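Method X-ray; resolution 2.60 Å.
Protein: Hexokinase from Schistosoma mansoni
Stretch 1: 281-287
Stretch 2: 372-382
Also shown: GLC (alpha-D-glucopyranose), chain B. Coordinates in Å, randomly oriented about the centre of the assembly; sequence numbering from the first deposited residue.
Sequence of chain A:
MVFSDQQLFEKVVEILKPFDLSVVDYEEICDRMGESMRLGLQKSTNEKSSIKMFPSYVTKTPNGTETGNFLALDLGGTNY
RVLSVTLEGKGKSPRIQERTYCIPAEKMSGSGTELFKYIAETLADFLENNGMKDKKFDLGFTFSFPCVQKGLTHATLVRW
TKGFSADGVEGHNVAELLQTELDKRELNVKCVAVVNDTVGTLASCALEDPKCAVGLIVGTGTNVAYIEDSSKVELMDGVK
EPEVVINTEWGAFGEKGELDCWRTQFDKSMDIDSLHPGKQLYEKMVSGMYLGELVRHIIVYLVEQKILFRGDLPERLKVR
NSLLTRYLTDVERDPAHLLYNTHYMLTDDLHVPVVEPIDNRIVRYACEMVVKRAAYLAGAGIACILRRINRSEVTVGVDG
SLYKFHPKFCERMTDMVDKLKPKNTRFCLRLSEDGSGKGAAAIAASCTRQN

Stretch 1 (281-287) LYEKMVS
Stretch 2, residues 372-382: KRAAYLAGAGI

Stretch 2, 372-382, is one segment of a longer helix, with phi near -60° and psi between -32° and -58° throughout. Stretch 1 is a short, weakly bonded helical turn: M285 N bonds to Y282 O at 3.0 Å and S287 N to E283 O at 2.8 Å, while phi stretches from -57° at L281 to -113° at V286 before S287 opens to psi 158°. The register is set where V286 and A374 bring their CA atoms within 4.4 Å. Alanine suits so close an approach: M285 O lies 3.8 Å from A374 CA, and V286 CG1 lies 3.9 Å from A374 O.

L377 is the centre of the contact. Its CA-to-CB bond points toward stretch 1, and this direction alone brings its CB against two residues: V286 CG2 packs 3.5 Å from L377 CB, and Y282 CE1 comes 4.0 Å from L377 CB. The rotamer, chi1 m (-78°) and chi2 t, adds a third by placing L377 CD1 3.5 Å from M285 CB. V286, with chi1 t, points its CA-to-CB bond sideways, yet its branches fill two places: CG2 goes to L377, and V286 CG1 reaches A378 CB at 4.1 Å. About 372 Å² is buried in all, both sides summed.

One direct hydrogen bond crosses this packing. Y282 leaves its backbone sideways, but chi1 t (171°) and chi2 73° carry the ring to the helix, and Y282 OH donates to L377 O at 2.7 Å. L377 O lies at the ring edge, near its plane, and also accepts a hydrogen bond from G381 N at 3.1 Å within the helix, so the phenol adds a bond without displacing the helical one. Glycine at 381 leaves room for the hydroxyl: a CB there would point toward stretch 1 and lie 3.3 Å from Y282 OH.

At the other end of the contact, M285 points toward the helix with chi1 m, chi2 t and chi3 93°, bringing M285 CE over one face of the R373 guanidinium, 3.8 Å from R373 NH1. R373 starts sideways and runs t, t, p to bring its end nearer; NH1 and NH2 are satisfied elsewhere in the structure. A water links the two residues, its O donating to M285 O at 2.7 Å and accepting from R373 NE at 3.3 Å.

E283 takes no part in the packing; extended by chi1 and chi2 both t, E283 OE2 accepts a hydrogen bond from glucose O1 at 2.7 Å, fitting for a hexokinase.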

# COMPACT_ATOMS: atom_id res chain seq x y z
N LEU A 281 -10.07 -3.72 6.16
CA LEU A 281 -10.83 -2.58 6.66
C LEU A 281 -10.03 -1.30 6.97
O LEU A 281 -10.50 -0.19 6.74
CB LEU A 281 -11.68 -3.01 7.86
CG LEU A 281 -12.61 -4.17 7.47
CD1 LEU A 281 -13.68 -4.39 8.51
CD2 LEU A 281 -13.26 -3.88 6.12
N TYR A 282 -8.82 -1.44 7.49
CA TYR A 282 -8.02 -0.27 7.78
C TYR A 282 -7.49 0.30 6.47
O TYR A 282 -7.50 1.52 6.28
CB TYR A 282 -6.87 -0.63 8.72
CG TYR A 282 -5.86 0.48 8.92
CD1 TYR A 282 -6.16 1.60 9.68
CD2 TYR A 282 -4.59 0.38 8.38
CE1 TYR A 282 -5.22 2.60 9.89
CE2 TYR A 282 -3.64 1.37 8.59
CZ TYR A 282 -3.96 2.48 9.34
OH TYR A 282 -3.02 3.44 9.56
N GLU A 283 -7.10 -0.57 5.54
CA GLU A 283 -6.56 -0.12 4.26
C GLU A 283 -7.55 0.72 3.47
O GLU A 283 -7.18 1.69 2.83
CB GLU A 283 -6.12 -1.30 3.41
CG GLU A 283 -5.82 -0.91 1.97
CD GLU A 283 -5.23 -2.03 1.19
OE1 GLU A 283 -5.99 -2.89 0.72
OE2 GLU A 283 -3.99 -2.06 1.06
N LYS A 284 -8.81 0.31 3.50
CA LYS A 284 -9.86 1.00 2.79
C LYS A 284 -10.12 2.42 3.29
O LYS A 284 -10.81 3.20 2.63
CB LYS A 284 -11.13 0.15 2.83
CG LYS A 284 -11.01 -1.09 1.98
CD LYS A 284 -12.04 -2.13 2.31
CE LYS A 284 -12.42 -2.92 1.08
NZ LYS A 284 -12.10 -4.35 1.15
N MET A 285 -9.58 2.74 4.47
CA MET A 285 -9.73 4.07 5.06
C MET A 285 -8.53 4.93 4.70
O MET A 285 -8.63 6.14 4.71
CB MET A 285 -9.80 4.00 6.60
CG MET A 285 -11.01 3.26 7.20
SD MET A 285 -10.84 2.91 8.98
CE MET A 285 -11.61 4.29 9.73
N VAL A 286 -7.45 4.28 4.28
CA VAL A 286 -6.18 4.93 3.97
C VAL A 286 -5.62 4.97 2.53
O VAL A 286 -5.21 6.04 2.06
CB VAL A 286 -5.06 4.34 4.89
CG1 VAL A 286 -3.74 5.03 4.65
CG2 VAL A 286 -5.45 4.46 6.33
N SER A 287 -5.58 3.83 1.85
CA SER A 287 -5.00 3.73 0.51
C SER A 287 -5.63 4.42 -0.70
O SER A 287 -6.84 4.63 -0.78
CB SER A 287 -4.76 2.27 0.18
OG SER A 287 -5.98 1.61 -0.11
N LYS A 372 -7.75 13.99 4.64
CA LYS A 372 -7.17 14.41 5.91
C LYS A 372 -7.06 13.25 6.90
O LYS A 372 -6.03 13.04 7.53
CB LYS A 372 -8.01 15.51 6.53
CG LYS A 372 -7.47 16.91 6.36
CD LYS A 372 -7.47 17.69 7.68
N ARG A 373 -8.16 12.50 7.03
CA ARG A 373 -8.22 11.35 7.92
C ARG A 373 -7.32 10.22 7.42
O ARG A 373 -6.79 9.43 8.21
CB ARG A 373 -9.64 10.84 8.00
CG ARG A 373 -9.83 9.62 8.87
CD ARG A 373 -11.23 9.07 8.73
NE ARG A 373 -11.47 8.51 7.40
CZ ARG A 373 -12.46 7.68 7.11
NH1 ARG A 373 -13.31 7.30 8.05
NH2 ARG A 373 -12.59 7.21 5.88
N ALA A 374 -7.18 10.12 6.10
CA ALA A 374 -6.36 9.10 5.48
C ALA A 374 -4.94 9.23 5.98
O ALA A 374 -4.40 8.32 6.60
CB ALA A 374 -6.41 9.25 3.99
N ALA A 375 -4.36 10.42 5.76
CA ALA A 375 -2.98 10.71 6.18
C ALA A 375 -2.81 10.47 7.67
O ALA A 375 -1.96 9.69 8.09
CB ALA A 375 -2.61 12.16 5.82
N TYR A 376 -3.67 11.08 8.48
CA TYR A 376 -3.61 10.91 9.92
C TYR A 376 -3.64 9.44 10.32
O TYR A 376 -2.96 9.04 11.26
CB TYR A 376 -4.75 11.66 10.58
CG TYR A 376 -4.59 13.15 10.57
CD1 TYR A 376 -3.36 13.73 10.31
CD2 TYR A 376 -5.67 13.98 10.84
CE1 TYR A 376 -3.20 15.10 10.33
CE2 TYR A 376 -5.51 15.36 10.86
CZ TYR A 376 -4.27 15.91 10.60
OH TYR A 376 -4.11 17.27 10.59
N LEU A 377 -4.42 8.62 9.62
CA LEU A 377 -4.48 7.21 9.97
C LEU A 377 -3.11 6.53 9.77
O LEU A 377 -2.63 5.84 10.68
CB LEU A 377 -5.60 6.49 9.22
CG LEU A 377 -7.04 6.68 9.73
CD1 LEU A 377 -8.04 5.97 8.85
CD2 LEU A 377 -7.15 6.17 11.15
N ALA A 378 -2.46 6.78 8.64
CA ALA A 378 -1.14 6.20 8.36
C ALA A 378 -0.16 6.72 9.40
O ALA A 378 0.71 5.98 9.89
CB ALA A 378 -0.68 6.58 6.97
N GLY A 379 -0.35 7.99 9.75
CA GLY A 379 0.47 8.66 10.74
C GLY A 379 0.37 7.99 12.10
O GLY A 379 1.36 7.84 12.80
N ALA A 380 -0.83 7.57 12.47
CA ALA A 380 -1.00 6.91 13.75
C ALA A 380 -0.21 5.62 13.66
O ALA A 380 0.58 5.32 14.53
CB ALA A 380 -2.46 6.62 14.02
N GLY A 381 -0.39 4.92 12.55
CA GLY A 381 0.32 3.66 12.34
C GLY A 381 1.83 3.75 12.50
O GLY A 381 2.42 2.87 13.12
N ILE A 382 2.47 4.78 11.95
CA ILE A 382 3.91 4.88 12.10
C ILE A 382 4.22 5.14 13.56
O ILE A 382 5.18 4.60 14.09
CB ILE A 382 4.57 6.00 11.27
CG1 ILE A 382 4.27 5.83 9.79
CG2 ILE A 382 6.10 5.96 11.46
CD1 ILE A 382 4.85 6.94 8.99
C1 GLC B . -1.91 -4.45 0.12
C2 GLC B . -1.24 -5.81 0.21
C3 GLC B . 0.06 -5.70 0.97
C4 GLC B . 0.94 -4.64 0.32
C5 GLC B . 0.20 -3.33 0.27
C6 GLC B . 1.00 -2.24 -0.42
O1 GLC B . -2.13 -3.99 1.42
O2 GLC B . -2.08 -6.75 0.88
O3 GLC B . 0.74 -6.94 0.98
O4 GLC B . 2.14 -4.50 1.05
O5 GLC B . -1.01 -3.50 -0.47
O6 GLC B . 0.82 -2.29 -1.82
O HOH W 1 -9.83 8.55 4.58